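Local coordinates for geobacter metallireducens SMUG1 (Geobacter metallireducens, PDB 5H9I), which is a SMUG1-type member of the uracil-DNA glycosylase superfamily, a family of proteins associated with DNA repair, at residues H29-P40 against T89-K100. Sequence-based numbering, arbitrary orientation.
Sequences HVYNPLLYAREP and TVTRPAGEHPKK. With GOL (glycerol), chain C.
Pro-93 packs against both Tyr-31 and Tyr-36, with CG toward one ring and CD toward the other, an instructive case of one proline ring making CH-pi contacts with two aromatics. Its CG stands almost exactly over the centre of the Tyr-31 ring, 3.6 Å from the centroid. Its CD lies over one face of the Tyr-36 ring, whose opposite face is covered by Pro-33 CA, so that phenol is held between two prolines. Val-90 CG1 meets the same ring in its plane, at the CD1 edge (3.8 Å), while CG2 rests on Pro-40 CG. Tyr-36 reaches this slot with CG set between its backbone N and carbonyl carbon (chi1 68°), and its hydroxyl bonds to Ala-68 O. Aromatic contact recurs at His-29 and His-97: the pair is offset edge-to-face, the edge of His-97 directed at the face of His-29, planes at 88°, and His-97 CB sits above the His-29 ring.

In the fold, this is where the irregular loop between helices 77-84 and 112-125 packs along strand 29-31, an outermost strand of the small antiparallel sheet, and the short helices that follow it.

Hydrogen bonding centres on the Tyr-31 hydroxyl. It donates to Lys-100 O at 2.6 Å and accepts from His-97 N at 2.9 Å, the latter nearly straight (160°), both partners lying near the ring plane; two bonds thus grip the oxygen of a buried side chain. His-29 ND1 makes a weak, bent bond to Gly-95 O. Further along, Thr-91 N donates to Tyr-36 O (2.9 Å), which also receives a CA-H...O contact from Val-90.

Waters and a glycerol, probably from the crystallisation liquor, add indirect links: one water donates to both Val-30 O and Ala-94 O, two others link Glu-39 OE1 with Thr-89, and glycerol O1 accepts from Glu-39 N while donating to Thr-89 O (2.7 Å).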
loop_
_atom_site.group_PDB
_atom_site.type_symbol
_atom_site.label_atom_id
_atom_site.label_comp_id
_atom_site.label_asym_id
_atom_site.label_seq_id
_atom_site.Cartn_x
_atom_site.Cartn_y
_atom_site.Cartn_z
ATOM N N HIS A 29 -11.219 -1.437 -16.127
ATOM C CA HIS A 29 -11.636 -2.100 -14.912
ATOM C C HIS A 29 -10.895 -1.400 -13.737
ATOM O O HIS A 29 -9.728 -1.055 -13.877
ATOM C CB HIS A 29 -11.177 -3.528 -14.829
ATOM C CG HIS A 29 -11.669 -4.327 -15.963
ATOM N ND1 HIS A 29 -12.867 -4.995 -15.880
ATOM C CD2 HIS A 29 -11.175 -4.563 -17.206
ATOM C CE1 HIS A 29 -13.104 -5.610 -17.028
ATOM N NE2 HIS A 29 -12.124 -5.331 -17.857
ATOM N N VAL A 30 -11.614 -1.271 -12.656
ATOM C CA VAL A 30 -11.052 -0.688 -11.428
ATOM C C VAL A 30 -11.393 -1.624 -10.294
ATOM O O VAL A 30 -12.561 -1.877 -10.035
ATOM C CB VAL A 30 -11.607 0.718 -11.169
ATOM C CG1 VAL A 30 -11.068 1.311 -9.868
ATOM C CG2 VAL A 30 -11.279 1.663 -12.306
ATOM N N TYR A 31 -10.376 -2.127 -9.582
ATOM C CA TYR A 31 -10.567 -2.964 -8.419
ATOM C C TYR A 31 -10.326 -2.164 -7.123
ATOM O O TYR A 31 -9.365 -1.524 -7.023
ATOM C CB TYR A 31 -9.560 -4.115 -8.390
ATOM C CG TYR A 31 -9.616 -5.227 -9.439
ATOM C CD1 TYR A 31 -10.433 -5.163 -10.534
ATOM C CD2 TYR A 31 -8.830 -6.313 -9.298
ATOM C CE1 TYR A 31 -10.446 -6.185 -11.457
ATOM C CE2 TYR A 31 -8.828 -7.340 -10.209
ATOM C CZ TYR A 31 -9.652 -7.268 -11.280
ATOM O OH TYR A 31 -9.650 -8.282 -12.179
ATOM N N ASN A 32 -11.204 -2.296 -6.157
ATOM C CA ASN A 32 -11.063 -1.624 -4.844
ATOM C C ASN A 32 -11.119 -2.635 -3.680
ATOM O O ASN A 32 -12.175 -2.995 -3.145
ATOM C CB ASN A 32 -12.109 -0.577 -4.670
ATOM C CG ASN A 32 -11.869 0.256 -3.454
ATOM O OD1 ASN A 32 -10.922 -0.019 -2.697
ATOM N ND2 ASN A 32 -12.634 1.352 -3.376
ATOM N N PRO A 33 -9.936 -3.158 -3.278
ATOM C CA PRO A 33 -9.820 -4.160 -2.233
ATOM C C PRO A 33 -10.359 -3.606 -0.878
ATOM O O PRO A 33 -10.620 -4.413 0.020
ATOM C CB PRO A 33 -8.350 -4.571 -2.204
ATOM C CG PRO A 33 -7.747 -3.647 -3.114
ATOM C CD PRO A 33 -8.650 -2.917 -3.972
ATOM N N LEU A 34 -10.474 -2.282 -0.747
ATOM C CA LEU A 34 -11.059 -1.742 0.481
ATOM C C LEU A 34 -12.454 -2.174 0.607
ATOM O O LEU A 34 -12.995 -2.224 1.739
ATOM C CB LEU A 34 -10.995 -0.203 0.525
ATOM C CG LEU A 34 -9.672 0.436 0.373
ATOM C CD1 LEU A 34 -9.676 1.946 0.569
ATOM C CD2 LEU A 34 -8.612 -0.187 1.309
ATOM N N LEU A 35 -13.100 -2.523 -0.503
ATOM C CA LEU A 35 -14.481 -2.990 -0.497
ATOM C C LEU A 35 -14.599 -4.493 -0.524
ATOM O O LEU A 35 -15.375 -5.069 0.235
ATOM C CB LEU A 35 -15.217 -2.359 -1.666
ATOM C CG LEU A 35 -15.208 -0.868 -1.801
ATOM C CD1 LEU A 35 -15.969 -0.353 -3.040
ATOM C CD2 LEU A 35 -15.831 -0.258 -0.594
ATOM N N TYR A 36 -13.862 -5.169 -1.381
ATOM C CA TYR A 36 -14.005 -6.606 -1.502
ATOM C C TYR A 36 -13.136 -7.468 -0.596
ATOM O O TYR A 36 -13.355 -8.611 -0.458
ATOM C CB TYR A 36 -13.869 -7.035 -2.981
ATOM C CG TYR A 36 -12.520 -6.885 -3.615
ATOM C CD1 TYR A 36 -11.520 -7.768 -3.322
ATOM C CD2 TYR A 36 -12.277 -5.918 -4.530
ATOM C CE1 TYR A 36 -10.303 -7.663 -3.918
ATOM C CE2 TYR A 36 -11.065 -5.817 -5.147
ATOM C CZ TYR A 36 -10.073 -6.679 -4.822
ATOM O OH TYR A 36 -8.888 -6.587 -5.435
ATOM N N ALA A 37 -12.159 -6.834 0.036
ATOM C CA ALA A 37 -11.298 -7.514 0.997
ATOM C C ALA A 37 -11.256 -6.708 2.289
ATOM O O ALA A 37 -10.253 -6.545 2.887
ATOM C CB ALA A 37 -9.895 -7.695 0.446
ATOM N N ARG A 38 -12.423 -6.254 2.682
ATOM C CA ARG A 38 -12.542 -5.366 3.812
ATOM C C ARG A 38 -12.182 -6.017 5.150
ATOM O O ARG A 38 -11.524 -5.441 5.909
ATOM C CB ARG A 38 -13.933 -4.712 3.842
ATOM C CG ARG A 38 -14.039 -3.689 4.977
ATOM C CD ARG A 38 -15.145 -2.641 4.905
ATOM N NE ARG A 38 -14.989 -1.603 5.942
ATOM C CZ ARG A 38 -15.271 -1.794 7.220
ATOM N NH1 ARG A 38 -15.730 -2.959 7.608
ATOM N NH2 ARG A 38 -15.097 -0.835 8.116
ATOM N N GLU A 39 -12.600 -7.247 5.352
ATOM C CA GLU A 39 -12.364 -7.920 6.620
ATOM C C GLU A 39 -10.874 -8.104 6.836
ATOM O O GLU A 39 -10.340 -7.712 7.872
ATOM C CB GLU A 39 -13.198 -9.210 6.857
ATOM C CG GLU A 39 -14.634 -8.799 6.997
ATOM C CD GLU A 39 -15.570 -9.936 7.313
ATOM O OE1 GLU A 39 -15.151 -11.065 7.107
ATOM O OE2 GLU A 39 -16.641 -9.547 7.839
ATOM N N PRO A 40 -10.145 -8.641 5.844
ATOM C CA PRO A 40 -8.691 -8.789 6.111
ATOM C C PRO A 40 -7.968 -7.414 6.157
ATOM O O PRO A 40 -7.019 -7.238 6.944
ATOM C CB PRO A 40 -8.183 -9.670 5.009
ATOM C CG PRO A 40 -9.311 -9.692 4.010
ATOM C CD PRO A 40 -10.585 -9.463 4.698
ATOM N N THR A 89 -12.221 -13.434 4.497
ATOM C CA THR A 89 -13.216 -13.343 3.358
ATOM C C THR A 89 -12.817 -12.303 2.380
ATOM O O THR A 89 -12.665 -11.153 2.706
ATOM C CB THR A 89 -14.626 -13.095 3.854
ATOM O OG1 THR A 89 -14.953 -14.212 4.693
ATOM C CG2 THR A 89 -15.665 -12.981 2.701
ATOM N N VAL A 90 -12.648 -12.731 1.130
ATOM C CA VAL A 90 -12.366 -11.835 0.024
ATOM C C VAL A 90 -13.338 -12.227 -1.119
ATOM O O VAL A 90 -13.263 -13.377 -1.568
ATOM C CB VAL A 90 -10.925 -11.986 -0.474
ATOM C CG1 VAL A 90 -10.660 -11.046 -1.671
ATOM C CG2 VAL A 90 -9.885 -11.796 0.689
ATOM N N THR A 91 -14.106 -11.253 -1.491
ATOM C CA THR A 91 -15.042 -11.487 -2.612
ATOM C C THR A 91 -14.465 -10.968 -3.908
ATOM O O THR A 91 -13.509 -10.242 -3.925
ATOM C CB THR A 91 -16.392 -10.833 -2.321
ATOM O OG1 THR A 91 -16.348 -9.431 -2.073
ATOM C CG2 THR A 91 -17.034 -11.481 -1.145
ATOM N N ARG A 92 -15.124 -11.214 -5.054
ATOM C CA ARG A 92 -14.564 -10.767 -6.315
ATOM C C ARG A 92 -15.052 -9.401 -6.693
ATOM O O ARG A 92 -16.255 -9.058 -6.553
ATOM C CB ARG A 92 -14.841 -11.830 -7.435
ATOM C CG ARG A 92 -14.281 -13.177 -7.155
ATOM C CD ARG A 92 -14.694 -14.247 -8.185
ATOM N NE ARG A 92 -14.143 -15.503 -7.706
ATOM C CZ ARG A 92 -12.906 -15.906 -7.934
ATOM N NH1 ARG A 92 -12.131 -15.332 -8.805
ATOM N NH2 ARG A 92 -12.531 -17.014 -7.361
ATOM N N PRO A 93 -14.171 -8.561 -7.256
ATOM C CA PRO A 93 -14.582 -7.220 -7.627
ATOM C C PRO A 93 -15.645 -7.252 -8.797
ATOM O O PRO A 93 -15.510 -8.094 -9.699
ATOM C CB PRO A 93 -13.307 -6.547 -8.148
ATOM C CG PRO A 93 -12.408 -7.684 -8.516
ATOM C CD PRO A 93 -12.775 -8.859 -7.650
ATOM N N ALA A 94 -16.466 -6.234 -8.847
ATOM C CA ALA A 94 -17.424 -6.103 -9.936
ATOM C C ALA A 94 -16.665 -5.985 -11.200
ATOM O O ALA A 94 -15.711 -5.199 -11.317
ATOM C CB ALA A 94 -18.303 -4.933 -9.678
ATOM N N GLY A 95 -17.046 -6.792 -12.195
ATOM C CA GLY A 95 -16.278 -6.729 -13.447
ATOM C C GLY A 95 -14.870 -7.266 -13.440
ATOM O O GLY A 95 -14.118 -6.926 -14.343
ATOM N N GLU A 96 -14.533 -8.129 -12.456
ATOM C CA GLU A 96 -13.257 -8.809 -12.396
ATOM C C GLU A 96 -12.827 -9.235 -13.787
ATOM O O GLU A 96 -13.649 -9.784 -14.509
ATOM C CB GLU A 96 -13.464 -10.056 -11.542
ATOM C CG GLU A 96 -12.266 -10.924 -11.372
ATOM C CD GLU A 96 -12.601 -12.238 -10.786
ATOM O OE1 GLU A 96 -13.391 -13.018 -11.468
ATOM O OE2 GLU A 96 -12.128 -12.649 -9.720
ATOM N N HIS A 97 -11.566 -9.035 -14.175
ATOM C CA HIS A 97 -11.069 -9.481 -15.477
ATOM C C HIS A 97 -10.536 -10.875 -15.382
ATOM O O HIS A 97 -9.793 -11.216 -14.485
ATOM C CB HIS A 97 -9.994 -8.532 -15.920
ATOM C CG HIS A 97 -9.629 -8.672 -17.373
ATOM N ND1 HIS A 97 -8.917 -9.748 -17.826
ATOM C CD2 HIS A 97 -9.932 -7.928 -18.441
ATOM C CE1 HIS A 97 -8.817 -9.677 -19.154
ATOM N NE2 HIS A 97 -9.378 -8.554 -19.541
ATOM N N PRO A 98 -10.814 -11.759 -16.387
ATOM C CA PRO A 98 -10.325 -13.093 -16.233
ATOM C C PRO A 98 -8.844 -13.316 -16.154
ATOM O O PRO A 98 -8.473 -14.357 -15.706
ATOM C CB PRO A 98 -10.831 -13.854 -17.536
ATOM C CG PRO A 98 -11.533 -12.843 -18.290
ATOM C CD PRO A 98 -11.658 -11.536 -17.587
ATOM N N LYS A 99 -8.039 -12.344 -16.594
ATOM C CA LYS A 99 -6.592 -12.470 -16.530
ATOM C C LYS A 99 -6.068 -11.998 -15.149
ATOM O O LYS A 99 -4.928 -12.205 -14.868
ATOM C CB LYS A 99 -5.949 -11.614 -17.577
ATOM C CG LYS A 99 -6.013 -12.220 -18.959
ATOM C CD LYS A 99 -5.436 -11.203 -19.902
ATOM C CE LYS A 99 -5.663 -11.658 -21.337
ATOM N NZ LYS A 99 -4.996 -10.646 -22.152
ATOM N N LYS A 100 -6.961 -11.579 -14.329
ATOM C CA LYS A 100 -6.604 -10.903 -12.999
ATOM C C LYS A 100 -7.642 -11.279 -11.985
ATOM O O LYS A 100 -8.294 -10.417 -11.392
ATOM C CB LYS A 100 -6.446 -9.441 -13.203
ATOM C CG LYS A 100 -5.352 -9.022 -14.139
ATOM C CD LYS A 100 -3.972 -9.310 -13.593
ATOM C CE LYS A 100 -2.804 -8.912 -14.486
ATOM N NZ LYS A 100 -2.716 -7.473 -14.684
HETATM C C1 GOL C . -15.475 -9.071 3.266
HETATM O O1 GOL C . -14.022 -9.096 3.690
HETATM C C2 GOL C . -15.562 -8.601 1.864
HETATM O O2 GOL C . -15.142 -7.243 1.806
HETATM C C3 GOL C . -17.067 -8.644 1.480
HETATM O O3 GOL C . -17.207 -8.228 0.147
HETATM O O HOH W 1 -14.640 -3.499 -9.331
HETATM O O HOH W 2 -14.368 -3.361 -13.086
HETATM O O HOH W 3 -13.033 -12.502 7.113
HETATM O O HOH W 4 -16.757 -13.047 6.311
#